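Local coordinates for protein PaaA (Enterobacter agglomerans, PDB 5FF5) that probably activates a carboxylate of a peptide precursor by adenylation, as ubiquitin-activating (E1-like) enzymes do, on the way to the bicyclic core of the antibiotic pantocin A, at residues E104-Q109 and A197-V202; K96-E101 and V125-L130; G263-I268 and N321-A326; G271-N276 and H351-K356. One frame throughout, in Å; residues are numbered along the deposited sequence.

Contact 1 of 4, residues E104-Q109 and A197-V202; sequences ERYNRQ and AYNENV
The side chains of R105 and Y106, at the joint between helix 100-105 and helix 107-116, close on the Asx turn that follows helix 187-198 of the Rossmann-like ThiF fold. At the centre is N199, whose amide lies flat against the R105 guanidinium. The two planes are only 3° apart, with N199 OD1 about 3.5 Å above the guanidinium plane, over its centre. In its own plane the guanidinium turns an edge to the last turn of the helix, where R105 NH1 gives a weak hydrogen bond to Y198 O, bent to 129°. From the other branch of the amide, N199 ND2 donates to Y106 OH at 2.8 Å. That bond is nearly straight (170°) and lies in the amide plane; ring and asparagine meet tip to tip, their planes well apart.

An asparagine suits this place because its two ends do different work. ND2 also donates to A152 O, while OD1 accepts from N201 N at 3.0 Å and so closes the Asx turn. CG stands anti to the backbone N, which swings the amide out between arginine and tyrosine.

The arginine is positioned in turn by a salt bridge from NH2 to E101, probably its main charge partner, and it packs on I172 of the second subunit. The end of the Y198 side chain leads away from R105, its hydroxyl bonded to V176 O of that subunit. The aliphatic part of R105 lies over its neighbour's ring, with R105 CG 3.8 Å above the Y106 ring plane, and N201 OD1 approaches R105 CD to 3.5 Å.

Contact 2 of 4, residues K96-E101 and V125-L130; sequences KVLSGE and VYQERL
The loop 96-99 passes alongside helix 123-131, coming nearest where V97 CA lies 6.4 Å from E128 CA, and then turns into helix 100-105 through a capping box. In that box S99 is the N-cap: its OG caps a backbone N in the first turn, and E102 returns the favour through OE2 to S99 N.

Before the cap, two aliphatic side chains lie on the helix. V97 crosses the E128 chain obliquely, its CB 3.6 Å from E128 CG, while its CG2 reaches the carboxylate carbon CD. A glutamate serves here because its methylene stem gives the valine an apolar surface and its extended chain carries the carboxylate past the valine, where E128 OE2 bonds to S95 OG. L98 packs beside it, its CD1 set between Q127 CB at 3.7 Å and E128 CG at 3.9 Å.

Q127 meets this leucine at about a right angle. Its chain bends at chi2 (63°), leaving CB and CG to the leucine and taking the amide to Q109 and S154 O, which satisfy the buried polar end. At the outer edge a water weakly links the segments, accepting from K96 N at 3.5 Å and donating to E128 OE2 at 3.4 Å.

Contact 3 of 4, residues G263-I268 and N321-A326; sequences GDPLEI and NAWQSA
W323 lays its indole against the tip of the beta hairpin that joins strands 258-263 and 267-274, and three successive residues of the turn meet the ring in three ways. P265 lies over one face, its CD 4.0 Å above the plane and displaced toward the rim, with CB 3.7 Å from W323 CZ3. L266 comes at the edge, near the ring plane, its CG 3.8 Å from W323 CH2, the two side chains crossing at about a right angle. D264 approaches obliquely: its CB touches CH2, and its carboxylate is tilted 27° from the indole. A broad indole suits the site because it can touch all three residues at once. Its CG sits between the backbone N and the carbonyl carbon (chi1 54°), the crowded position.

The turn itself is stiffened by an Asx motif: D264 OD1 accepts from E267 N at 3.0 Å, from above the carboxylate plane, while D264 N donates to E267 O at 2.9 Å. The proline fits the turn because its ring restricts phi, here -44°, and G263 fits because a CB there would run into E267 O.

Q324, next along the loop, bends at chi2 and crosses P265 at about a right angle; a sulfate ion, probably from the crystallisation liquor, lies about 3 Å from its side chain. The second subunit closes in: its L115 packs on W323, and its Q112 touches P265 and bonds to S325 OG. The loop 321-326, which leads into helix 326-345, is thus held between hairpin and dimer partner, with Q324 OE1 3.3 Å from P265 CD.

Contact 4 of 4, residues G271-N276 and H351-K356; sequences GPIYLN and HLVGKK
L352 O is gripped by two backbone N-H groups, I273 N at 3.1 Å across the contact and K355 N at 2.9 Å from its own segment. The bond from I273 is almost straight at 168°, yet its donor stands above the carbonyl plane. A C-H contact from P272 CA adds to the crowd on the same oxygen. On the other flank of V353, G354 N donates weakly to I273 O, so both backbone polar atoms of I273 are engaged and a single bridge pairs it with V353.

The bond from K355 closes a type II beta turn, L352 to K355, that starts strand 355-360 on its course beside strand 267-274 in the mixed central sheet of the ThiF fold. G354 occupies the third position of that turn, where the positive phi (75°) is readily adopted by a glycine. G271 suits its place for a different reason: a CB on it would collide with K355 O. The peptide between G271 and P272 is cis, and P272 CA turns toward K355 O at 3.1 Å in a second C-H contact.

Apolar groups pack beside the backbone. I273 crosses L352 at about a right angle, CD1 to CB at 3.9 Å, against helix 326-345, whose Q339 and T343 touch the isoleucine. F364 of the second subunit packs on L352. Farther along, L275 grips the branched end of V353, with CD2 3.6 Å from CG1. At the opposite end the extended K356 chain lays its CG 3.5 Å from G271 O.

Contacts 1 and 4 are buried, contacts 2 and 3 only partly so. Contacts 1 and 2 share helix 100-105 and touch directly, Y106 packing on Q127; contact 1 ties the joint of helices 100-105 and 107-116 to the end of helix 187-198, while contact 2 packs the preceding loop on helix 123-131. Contacts 3 and 4 share strand 267-274, one at its hairpin start and one near its far end, their centres about 22 Å apart. The chemistry follows the place: side-chain amide and guanidinium polarity in contact 1, aliphatic stems in contact 2, an indole against a turn in contact 3, backbone bonds in contact 4. Contacts 1, 3 and 4 all reach the second subunit.

Contact 1 of 4, residues E104-Q109 and A197-V202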
loop_
_atom_site.group_PDB
_atom_site.type_symbol
_atom_site.label_atom_id
_atom_site.label_comp_id
_atom_site.label_asym_id
_atom_site.label_seq_id
_atom_site.Cartn_x
_atom_site.Cartn_y
_atom_site.Cartn_z
ATOM N N GLU A 104 -3.407 17.097 13.638
ATOM C CA GLU A 104 -3.835 17.419 12.291
ATOM C C GLU A 104 -3.396 16.354 11.301
ATOM O O GLU A 104 -4.232 15.717 10.656
ATOM C CB GLU A 104 -3.266 18.765 11.866
ATOM C CG GLU A 104 -3.788 19.242 10.547
ATOM C CD GLU A 104 -5.286 19.408 10.547
ATOM O OE1 GLU A 104 -5.857 19.505 11.649
ATOM O OE2 GLU A 104 -5.885 19.390 9.449
ATOM N N ARG A 105 -2.085 16.119 11.227
ATOM C CA ARG A 105 -1.547 15.183 10.247
ATOM C C ARG A 105 -2.058 13.767 10.440
ATOM O O ARG A 105 -2.184 13.043 9.463
ATOM C CB ARG A 105 -0.008 15.215 10.215
ATOM C CG ARG A 105 0.746 14.950 11.506
ATOM C CD ARG A 105 2.268 15.257 11.340
ATOM N NE ARG A 105 2.846 14.597 10.175
ATOM C CZ ARG A 105 3.723 15.153 9.341
ATOM N NH1 ARG A 105 4.176 14.461 8.307
ATOM N NH2 ARG A 105 4.144 16.391 9.530
ATOM N N TYR A 106 -2.355 13.372 11.672
ATOM C CA TYR A 106 -2.762 11.993 11.935
ATOM C C TYR A 106 -4.282 11.858 11.954
ATOM O O TYR A 106 -4.820 10.786 12.253
ATOM C CB TYR A 106 -2.184 11.499 13.268
ATOM C CG TYR A 106 -0.676 11.562 13.344
ATOM C CD1 TYR A 106 0.107 11.187 12.263
ATOM C CD2 TYR A 106 -0.035 12.026 14.488
ATOM C CE1 TYR A 106 1.468 11.271 12.313
ATOM C CE2 TYR A 106 1.344 12.106 14.552
ATOM C CZ TYR A 106 2.097 11.721 13.461
ATOM O OH TYR A 106 3.487 11.782 13.505
ATOM N N ASN A 107 -4.980 12.934 11.616
ATOM C CA ASN A 107 -6.414 12.986 11.854
ATOM C C ASN A 107 -7.227 11.820 11.305
ATOM O O ASN A 107 -7.961 11.174 12.038
ATOM C CB ASN A 107 -6.995 14.260 11.254
ATOM C CG ASN A 107 -8.458 14.407 11.561
ATOM O OD1 ASN A 107 -9.306 13.964 10.803
ATOM N ND2 ASN A 107 -8.764 15.027 12.684
ATOM N N ARG A 108 -7.078 11.536 10.021
ATOM C CA ARG A 108 -7.961 10.572 9.395
ATOM C C ARG A 108 -7.701 9.174 9.921
ATOM O O ARG A 108 -8.619 8.369 10.022
ATOM C CB ARG A 108 -7.810 10.576 7.871
ATOM C CG ARG A 108 -8.072 11.881 7.132
ATOM C CD ARG A 108 -9.435 12.525 7.426
ATOM N NE ARG A 108 -9.634 13.686 6.553
ATOM C CZ ARG A 108 -9.492 14.963 6.890
ATOM N NH1 ARG A 108 -9.179 15.319 8.122
ATOM N NH2 ARG A 108 -9.684 15.891 5.969
ATOM N N GLN A 109 -6.466 8.886 10.305
ATOM C CA GLN A 109 -6.179 7.559 10.837
ATOM C C GLN A 109 -6.652 7.521 12.281
ATOM O O GLN A 109 -7.058 6.482 12.788
ATOM C CB GLN A 109 -4.716 7.200 10.750
ATOM C CG GLN A 109 -3.894 7.815 11.830
ATOM C CD GLN A 109 -2.450 7.457 11.715
ATOM O OE1 GLN A 109 -1.932 7.228 10.624
ATOM N NE2 GLN A 109 -1.788 7.369 12.852
ATOM N N ALA A 197 11.709 14.423 5.845
ATOM C CA ALA A 197 10.960 15.279 4.911
ATOM C C ALA A 197 9.480 14.957 4.965
ATOM O O ALA A 197 8.631 15.844 4.852
ATOM C CB ALA A 197 11.461 15.116 3.509
ATOM N N TYR A 198 9.179 13.681 5.160
ATOM C CA TYR A 198 7.809 13.213 5.265
ATOM C C TYR A 198 7.180 13.542 6.617
ATOM O O TYR A 198 6.082 14.088 6.674
ATOM C CB TYR A 198 7.754 11.705 5.018
ATOM C CG TYR A 198 7.693 11.373 3.563
ATOM C CD1 TYR A 198 8.831 11.014 2.861
ATOM C CD2 TYR A 198 6.496 11.457 2.871
ATOM C CE1 TYR A 198 8.776 10.725 1.509
ATOM C CE2 TYR A 198 6.429 11.176 1.521
ATOM C CZ TYR A 198 7.570 10.806 0.844
ATOM O OH TYR A 198 7.482 10.523 -0.498
ATOM N N ASN A 199 7.867 13.189 7.701
ATOM C CA ASN A 199 7.333 13.390 9.037
ATOM C C ASN A 199 8.444 13.814 9.979
ATOM O O ASN A 199 9.256 13.011 10.398
ATOM C CB ASN A 199 6.658 12.119 9.543
ATOM C CG ASN A 199 5.860 12.344 10.810
ATOM O OD1 ASN A 199 5.974 13.391 11.450
ATOM N ND2 ASN A 199 5.090 11.333 11.212
ATOM N N GLU A 200 8.455 15.092 10.312
ATOM C CA GLU A 200 9.496 15.737 11.093
ATOM C C GLU A 200 9.370 15.377 12.575
ATOM O O GLU A 200 10.212 15.731 13.380
ATOM C CB GLU A 200 9.353 17.241 10.879
ATOM C CG GLU A 200 10.282 18.183 11.595
ATOM C CD GLU A 200 9.977 19.651 11.224
ATOM O OE1 GLU A 200 9.477 19.907 10.097
ATOM O OE2 GLU A 200 10.200 20.544 12.076
ATOM N N ASN A 201 8.299 14.680 12.936
ATOM C CA ASN A 201 8.066 14.321 14.332
ATOM C C ASN A 201 8.648 12.978 14.729
ATOM O O ASN A 201 8.664 12.621 15.907
ATOM C CB ASN A 201 6.572 14.316 14.619
ATOM C CG ASN A 201 5.912 15.580 14.187
ATOM O OD1 ASN A 201 4.770 15.578 13.745
ATOM N ND2 ASN A 201 6.641 16.679 14.273
ATOM N N VAL A 202 9.103 12.229 13.735
ATOM C CA VAL A 202 9.741 10.948 13.971
ATOM C C VAL A 202 11.238 11.100 14.272
ATOM O O VAL A 202 11.950 11.780 13.533
ATOM C CB VAL A 202 9.566 10.044 12.762
ATOM C CG1 VAL A 202 10.244 8.696 13.005
ATOM C CG2 VAL A 202 8.108 9.860 12.497
#

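Contact 2 of 4, residues K96-E101 and V125-L130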
loop_
_atom_site.group_PDB
_atom_site.type_symbol
_atom_site.label_atom_id
_atom_site.label_comp_id
_atom_site.label_asym_id
_atom_site.label_seq_id
_atom_site.Cartn_x
_atom_site.Cartn_y
_atom_site.Cartn_z
ATOM N N LYS A 96 -1.731 15.389 26.107
ATOM C CA LYS A 96 -0.525 16.037 26.607
ATOM C C LYS A 96 0.706 15.499 25.896
ATOM O O LYS A 96 1.813 15.970 26.133
ATOM C CB LYS A 96 -0.362 15.836 28.108
ATOM C CG LYS A 96 -1.632 15.821 28.894
ATOM C CD LYS A 96 -1.332 15.740 30.377
ATOM C CE LYS A 96 -2.627 15.667 31.164
ATOM N NZ LYS A 96 -2.379 15.613 32.629
ATOM N N VAL A 97 0.497 14.580 24.964
ATOM C CA VAL A 97 1.598 13.931 24.267
ATOM C C VAL A 97 1.744 14.464 22.859
ATOM O O VAL A 97 2.828 14.829 22.431
ATOM C CB VAL A 97 1.384 12.398 24.207
ATOM C CG1 VAL A 97 2.399 11.742 23.327
ATOM C CG2 VAL A 97 1.373 11.796 25.595
ATOM N N LEU A 98 0.631 14.542 22.150
ATOM C CA LEU A 98 0.635 14.942 20.755
ATOM C C LEU A 98 0.571 16.465 20.591
ATOM O O LEU A 98 -0.048 17.166 21.396
ATOM C CB LEU A 98 -0.544 14.273 20.054
ATOM C CG LEU A 98 -0.483 12.743 20.118
ATOM C CD1 LEU A 98 -1.803 12.103 19.751
ATOM C CD2 LEU A 98 0.622 12.255 19.193
ATOM N N SER A 99 1.187 16.981 19.533
ATOM C CA SER A 99 1.189 18.422 19.302
ATOM C C SER A 99 -0.038 18.846 18.516
ATOM O O SER A 99 -0.831 18.011 18.095
ATOM C CB SER A 99 2.434 18.837 18.536
ATOM O OG SER A 99 2.437 18.221 17.267
ATOM N N GLY A 100 -0.160 20.144 18.273
ATOM C CA GLY A 100 -1.212 20.648 17.420
ATOM C C GLY A 100 -1.018 20.104 16.010
ATOM O O GLY A 100 -1.988 19.690 15.352
ATOM N N GLU A 101 0.224 20.092 15.533
ATOM C CA GLU A 101 0.461 19.605 14.185
ATOM C C GLU A 101 0.156 18.116 14.032
ATOM O O GLU A 101 -0.364 17.693 13.006
ATOM C CB GLU A 101 1.881 19.875 13.707
ATOM C CG GLU A 101 2.061 19.217 12.366
ATOM C CD GLU A 101 3.449 18.745 12.091
ATOM O OE1 GLU A 101 4.383 19.217 12.775
ATOM O OE2 GLU A 101 3.587 17.829 11.247
ATOM N N VAL A 125 -5.623 8.549 22.456
ATOM C CA VAL A 125 -4.810 7.617 23.208
ATOM C C VAL A 125 -4.137 6.635 22.280
ATOM O O VAL A 125 -2.957 6.361 22.433
ATOM C CB VAL A 125 -5.627 6.859 24.256
ATOM C CG1 VAL A 125 -5.017 5.527 24.537
ATOM C CG2 VAL A 125 -5.733 7.655 25.527
ATOM N N TYR A 126 -4.838 6.178 21.255
ATOM C CA TYR A 126 -4.231 5.200 20.356
ATOM C C TYR A 126 -2.994 5.756 19.661
ATOM O O TYR A 126 -1.961 5.084 19.602
ATOM C CB TYR A 126 -5.240 4.716 19.316
ATOM C CG TYR A 126 -6.339 3.883 19.904
ATOM C CD1 TYR A 126 -6.063 2.678 20.509
ATOM C CD2 TYR A 126 -7.653 4.307 19.863
ATOM C CE1 TYR A 126 -7.064 1.911 21.062
ATOM C CE2 TYR A 126 -8.671 3.545 20.413
ATOM C CZ TYR A 126 -8.367 2.346 21.009
ATOM O OH TYR A 126 -9.366 1.574 21.561
ATOM N N GLN A 127 -3.098 6.986 19.167
ATOM C CA GLN A 127 -2.003 7.658 18.477
ATOM C C GLN A 127 -0.844 7.900 19.439
ATOM O O GLN A 127 0.314 7.848 19.052
ATOM C CB GLN A 127 -2.470 8.988 17.881
ATOM C CG GLN A 127 -1.492 9.618 16.916
ATOM C CD GLN A 127 -1.264 8.751 15.708
ATOM O OE1 GLN A 127 -2.213 8.288 15.094
ATOM N NE2 GLN A 127 -0.009 8.516 15.361
ATOM N N GLU A 128 -1.174 8.181 20.695
ATOM C CA GLU A 128 -0.174 8.360 21.734
ATOM C C GLU A 128 0.655 7.085 21.880
ATOM O O GLU A 128 1.872 7.134 22.026
ATOM C CB GLU A 128 -0.851 8.719 23.052
ATOM C CG GLU A 128 -1.265 10.158 23.136
ATOM C CD GLU A 128 -1.980 10.468 24.426
ATOM O OE1 GLU A 128 -2.069 9.552 25.280
ATOM O OE2 GLU A 128 -2.436 11.627 24.584
ATOM N N ARG A 129 -0.027 5.944 21.807
ATOM C CA ARG A 129 0.594 4.646 21.908
ATOM C C ARG A 129 1.555 4.407 20.736
ATOM O O ARG A 129 2.470 3.589 20.813
ATOM C CB ARG A 129 -0.488 3.560 21.953
ATOM C CG ARG A 129 -1.084 3.362 23.333
ATOM C CD ARG A 129 -2.294 2.435 23.354
ATOM N NE ARG A 129 -2.999 2.495 24.640
ATOM C CZ ARG A 129 -4.028 1.719 24.966
ATOM N NH1 ARG A 129 -4.465 0.825 24.110
ATOM N NH2 ARG A 129 -4.600 1.809 26.153
ATOM N N LEU A 130 1.351 5.136 19.649
ATOM C CA LEU A 130 2.249 5.050 18.517
ATOM C C LEU A 130 3.437 5.969 18.739
ATOM O O LEU A 130 4.555 5.609 18.416
ATOM C CB LEU A 130 1.539 5.407 17.202
ATOM C CG LEU A 130 0.518 4.439 16.601
ATOM C CD1 LEU A 130 -0.058 5.005 15.313
ATOM C CD2 LEU A 130 1.128 3.040 16.386
HETATM O O HOH W 1 -2.859 12.539 27.788
#

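Contact 3 of 4, residues G263-I268 and N321-A326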
loop_
_atom_site.group_PDB
_atom_site.type_symbol
_atom_site.label_atom_id
_atom_site.label_comp_id
_atom_site.label_asym_id
_atom_site.label_seq_id
_atom_site.Cartn_x
_atom_site.Cartn_y
_atom_site.Cartn_z
ATOM N N GLY A 263 9.161 -12.998 0.867
ATOM C CA GLY A 263 8.558 -13.520 -0.335
ATOM C C GLY A 263 9.218 -12.880 -1.532
ATOM O O GLY A 263 10.298 -12.308 -1.442
ATOM N N ASP A 264 8.562 -12.995 -2.667
ATOM C CA ASP A 264 9.066 -12.436 -3.898
ATOM C C ASP A 264 7.936 -11.902 -4.774
ATOM O O ASP A 264 6.754 -12.038 -4.451
ATOM C CB ASP A 264 9.864 -13.500 -4.629
ATOM C CG ASP A 264 9.121 -14.816 -4.702
ATOM O OD1 ASP A 264 7.960 -14.826 -5.151
ATOM O OD2 ASP A 264 9.690 -15.840 -4.275
ATOM N N PRO A 265 8.299 -11.264 -5.880
ATOM C CA PRO A 265 7.315 -10.845 -6.876
ATOM C C PRO A 265 6.260 -11.900 -7.202
ATOM O O PRO A 265 5.275 -11.522 -7.827
ATOM C CB PRO A 265 8.187 -10.544 -8.092
ATOM C CG PRO A 265 9.433 -9.957 -7.459
ATOM C CD PRO A 265 9.636 -10.714 -6.159
ATOM N N LEU A 266 6.467 -13.171 -6.849
ATOM C CA LEU A 266 5.499 -14.239 -7.152
ATOM C C LEU A 266 4.517 -14.587 -6.007
ATOM O O LEU A 266 3.313 -14.710 -6.236
ATOM C CB LEU A 266 6.254 -15.493 -7.600
ATOM C CG LEU A 266 6.964 -15.404 -8.966
ATOM C CD1 LEU A 266 7.650 -16.710 -9.305
ATOM C CD2 LEU A 266 6.002 -15.030 -10.099
ATOM N N GLU A 267 5.014 -14.714 -4.780
ATOM C CA GLU A 267 4.137 -14.902 -3.616
ATOM C C GLU A 267 4.749 -14.236 -2.388
ATOM O O GLU A 267 5.962 -14.238 -2.211
ATOM C CB GLU A 267 3.907 -16.378 -3.277
ATOM C CG GLU A 267 5.129 -16.998 -2.633
ATOM C CD GLU A 267 4.821 -18.236 -1.827
ATOM O OE1 GLU A 267 3.652 -18.676 -1.847
ATOM O OE2 GLU A 267 5.746 -18.740 -1.142
ATOM N N ILE A 268 3.903 -13.682 -1.533
ATOM C CA ILE A 268 4.368 -12.928 -0.391
ATOM C C ILE A 268 3.904 -13.631 0.853
ATOM O O ILE A 268 2.863 -14.294 0.830
ATOM C CB ILE A 268 3.799 -11.504 -0.375
ATOM C CG1 ILE A 268 2.275 -11.583 -0.332
ATOM C CG2 ILE A 268 4.222 -10.717 -1.599
ATOM C CD1 ILE A 268 1.613 -10.246 -0.144
ATOM N N ASN A 321 21.847 -11.530 -9.112
ATOM C CA ASN A 321 21.169 -10.436 -8.449
ATOM C C ASN A 321 19.802 -10.805 -7.876
ATOM O O ASN A 321 19.246 -11.858 -8.196
ATOM C CB ASN A 321 21.021 -9.287 -9.442
ATOM C CG ASN A 321 22.354 -8.640 -9.788
ATOM O OD1 ASN A 321 23.107 -8.247 -8.904
ATOM N ND2 ASN A 321 22.652 -8.540 -11.085
ATOM N N ALA A 322 19.273 -9.948 -7.009
ATOM C CA ALA A 322 17.914 -10.135 -6.511
ATOM C C ALA A 322 16.918 -9.557 -7.532
ATOM O O ALA A 322 17.066 -8.410 -7.954
ATOM C CB ALA A 322 17.751 -9.467 -5.161
ATOM N N TRP A 323 15.941 -10.364 -7.955
ATOM C CA TRP A 323 14.905 -9.932 -8.911
ATOM C C TRP A 323 13.650 -9.336 -8.219
ATOM O O TRP A 323 12.860 -10.059 -7.631
ATOM C CB TRP A 323 14.518 -11.114 -9.799
ATOM C CG TRP A 323 14.106 -12.325 -9.022
ATOM C CD1 TRP A 323 14.905 -13.137 -8.283
ATOM C CD2 TRP A 323 12.786 -12.861 -8.923
ATOM N NE1 TRP A 323 14.164 -14.145 -7.714
ATOM C CE2 TRP A 323 12.857 -14.000 -8.099
ATOM C CE3 TRP A 323 11.548 -12.480 -9.440
ATOM C CZ2 TRP A 323 11.740 -14.760 -7.782
ATOM C CZ3 TRP A 323 10.451 -13.240 -9.128
ATOM C CH2 TRP A 323 10.549 -14.365 -8.305
ATOM N N GLN A 324 13.461 -8.027 -8.310
ATOM C CA GLN A 324 12.424 -7.358 -7.541
ATOM C C GLN A 324 11.844 -6.145 -8.248
ATOM O O GLN A 324 12.513 -5.522 -9.076
ATOM C CB GLN A 324 12.968 -6.922 -6.183
ATOM C CG GLN A 324 13.093 -8.033 -5.168
ATOM C CD GLN A 324 11.756 -8.428 -4.543
ATOM O OE1 GLN A 324 10.698 -7.866 -4.868
ATOM N NE2 GLN A 324 11.802 -9.408 -3.637
ATOM N N SER A 325 10.602 -5.810 -7.897
ATOM C CA SER A 325 9.945 -4.580 -8.339
ATOM C C SER A 325 9.109 -4.055 -7.179
ATOM O O SER A 325 8.887 -4.761 -6.200
ATOM C CB SER A 325 9.073 -4.829 -9.555
ATOM O OG SER A 325 8.005 -5.688 -9.207
ATOM N N ALA A 326 8.678 -2.805 -7.262
ATOM C CA ALA A 326 8.058 -2.150 -6.104
ATOM C C ALA A 326 6.732 -2.774 -5.588
ATOM O O ALA A 326 6.538 -2.893 -4.370
ATOM C CB ALA A 326 7.859 -0.658 -6.411
#

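Contact 4 of 4, residues G271-N276 and H351-K356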
loop_
_atom_site.group_PDB
_atom_site.type_symbol
_atom_site.label_atom_id
_atom_site.label_comp_id
_atom_site.label_asym_id
_atom_site.label_seq_id
_atom_site.Cartn_x
_atom_site.Cartn_y
_atom_site.Cartn_z
ATOM N N GLY A 271 4.407 -12.251 8.628
ATOM C CA GLY A 271 4.233 -12.806 9.952
ATOM C C GLY A 271 4.886 -14.158 10.005
ATOM O O GLY A 271 5.472 -14.612 9.016
ATOM N N PRO A 272 4.751 -14.834 11.147
ATOM C CA PRO A 272 3.891 -14.452 12.271
ATOM C C PRO A 272 4.409 -13.301 13.115
ATOM O O PRO A 272 5.587 -12.964 13.033
ATOM C CB PRO A 272 3.844 -15.729 13.108
ATOM C CG PRO A 272 5.151 -16.372 12.856
ATOM C CD PRO A 272 5.494 -16.077 11.423
ATOM N N ILE A 273 3.519 -12.704 13.906
ATOM C CA ILE A 273 3.929 -11.779 14.952
ATOM C C ILE A 273 4.150 -12.558 16.231
ATOM O O ILE A 273 3.305 -13.368 16.609
ATOM C CB ILE A 273 2.879 -10.714 15.243
ATOM C CG1 ILE A 273 2.583 -9.884 13.997
ATOM C CG2 ILE A 273 3.324 -9.840 16.417
ATOM C CD1 ILE A 273 1.309 -9.065 14.121
ATOM N N TYR A 274 5.254 -12.276 16.924
ATOM C CA TYR A 274 5.526 -12.881 18.225
ATOM C C TYR A 274 5.355 -11.840 19.327
ATOM O O TYR A 274 6.078 -10.858 19.390
ATOM C CB TYR A 274 6.934 -13.456 18.276
ATOM C CG TYR A 274 7.252 -14.533 17.265
ATOM C CD1 TYR A 274 7.090 -15.876 17.572
ATOM C CD2 TYR A 274 7.742 -14.205 16.020
ATOM C CE1 TYR A 274 7.392 -16.860 16.662
ATOM C CE2 TYR A 274 8.065 -15.181 15.102
ATOM C CZ TYR A 274 7.884 -16.511 15.422
ATOM O OH TYR A 274 8.208 -17.478 14.484
ATOM N N LEU A 275 4.367 -12.022 20.180
ATOM C CA LEU A 275 4.114 -11.017 21.189
ATOM C C LEU A 275 5.183 -11.000 22.260
ATOM O O LEU A 275 5.484 -9.945 22.820
ATOM C CB LEU A 275 2.738 -11.237 21.796
ATOM C CG LEU A 275 1.581 -10.574 21.049
ATOM C CD1 LEU A 275 1.959 -10.147 19.631
ATOM C CD2 LEU A 275 0.374 -11.503 21.067
ATOM N N ASN A 276 5.746 -12.173 22.542
ATOM C CA ASN A 276 6.797 -12.314 23.548
ATOM C C ASN A 276 6.334 -11.774 24.887
ATOM O O ASN A 276 7.080 -11.082 25.583
ATOM C CB ASN A 276 8.059 -11.580 23.095
ATOM C CG ASN A 276 8.742 -12.274 21.970
ATOM O OD1 ASN A 276 8.542 -13.461 21.762
ATOM N ND2 ASN A 276 9.462 -11.522 21.161
ATOM N N HIS A 351 -4.743 -10.221 13.155
ATOM C CA HIS A 351 -4.798 -11.595 12.722
ATOM C C HIS A 351 -3.472 -12.345 12.904
ATOM O O HIS A 351 -3.447 -13.451 13.460
ATOM C CB HIS A 351 -5.200 -11.651 11.265
ATOM C CG HIS A 351 -5.849 -12.934 10.883
ATOM N ND1 HIS A 351 -6.905 -13.470 11.589
ATOM C CD2 HIS A 351 -5.578 -13.802 9.884
ATOM C CE1 HIS A 351 -7.269 -14.609 11.029
ATOM N NE2 HIS A 351 -6.477 -14.835 9.996
ATOM N N LEU A 352 -2.377 -11.733 12.455
ATOM C CA LEU A 352 -1.116 -12.453 12.242
ATOM C C LEU A 352 -0.387 -12.987 13.475
ATOM O O LEU A 352 0.637 -13.660 13.339
ATOM C CB LEU A 352 -0.155 -11.550 11.479
ATOM C CG LEU A 352 -0.083 -11.916 10.006
ATOM C CD1 LEU A 352 -1.488 -12.130 9.513
ATOM C CD2 LEU A 352 0.616 -10.824 9.214
ATOM N N VAL A 353 -0.915 -12.743 14.669
ATOM C CA VAL A 353 -0.289 -13.298 15.861
ATOM C C VAL A 353 -0.303 -14.818 15.747
ATOM O O VAL A 353 -1.357 -15.449 15.714
ATOM C CB VAL A 353 -0.993 -12.860 17.148
ATOM C CG1 VAL A 353 -0.445 -13.644 18.316
ATOM C CG2 VAL A 353 -0.791 -11.371 17.379
ATOM N N GLY A 354 0.879 -15.404 15.638
ATOM C CA GLY A 354 0.982 -16.840 15.539
ATOM C C GLY A 354 0.589 -17.412 14.191
ATOM O O GLY A 354 0.551 -18.636 14.050
ATOM N N LYS A 355 0.303 -16.563 13.202
ATOM C CA LYS A 355 -0.039 -17.058 11.859
ATOM C C LYS A 355 0.790 -16.466 10.700
ATOM O O LYS A 355 1.291 -15.350 10.780
ATOM C CB LYS A 355 -1.519 -16.815 11.580
ATOM C CG LYS A 355 -2.467 -17.460 12.559
ATOM C CD LYS A 355 -3.908 -17.300 12.086
ATOM C CE LYS A 355 -4.862 -17.807 13.144
ATOM N NZ LYS A 355 -4.811 -16.960 14.368
ATOM N N LYS A 356 0.914 -17.207 9.604
ATOM C CA LYS A 356 1.657 -16.707 8.451
ATOM C C LYS A 356 0.757 -16.692 7.234
ATOM O O LYS A 356 0.264 -17.740 6.825
ATOM C CB LYS A 356 2.888 -17.582 8.200
ATOM C CG LYS A 356 3.840 -17.083 7.133
ATOM C CD LYS A 356 5.027 -18.016 6.988
ATOM C CE LYS A 356 5.847 -17.702 5.730
ATOM N NZ LYS A 356 6.814 -18.800 5.378
#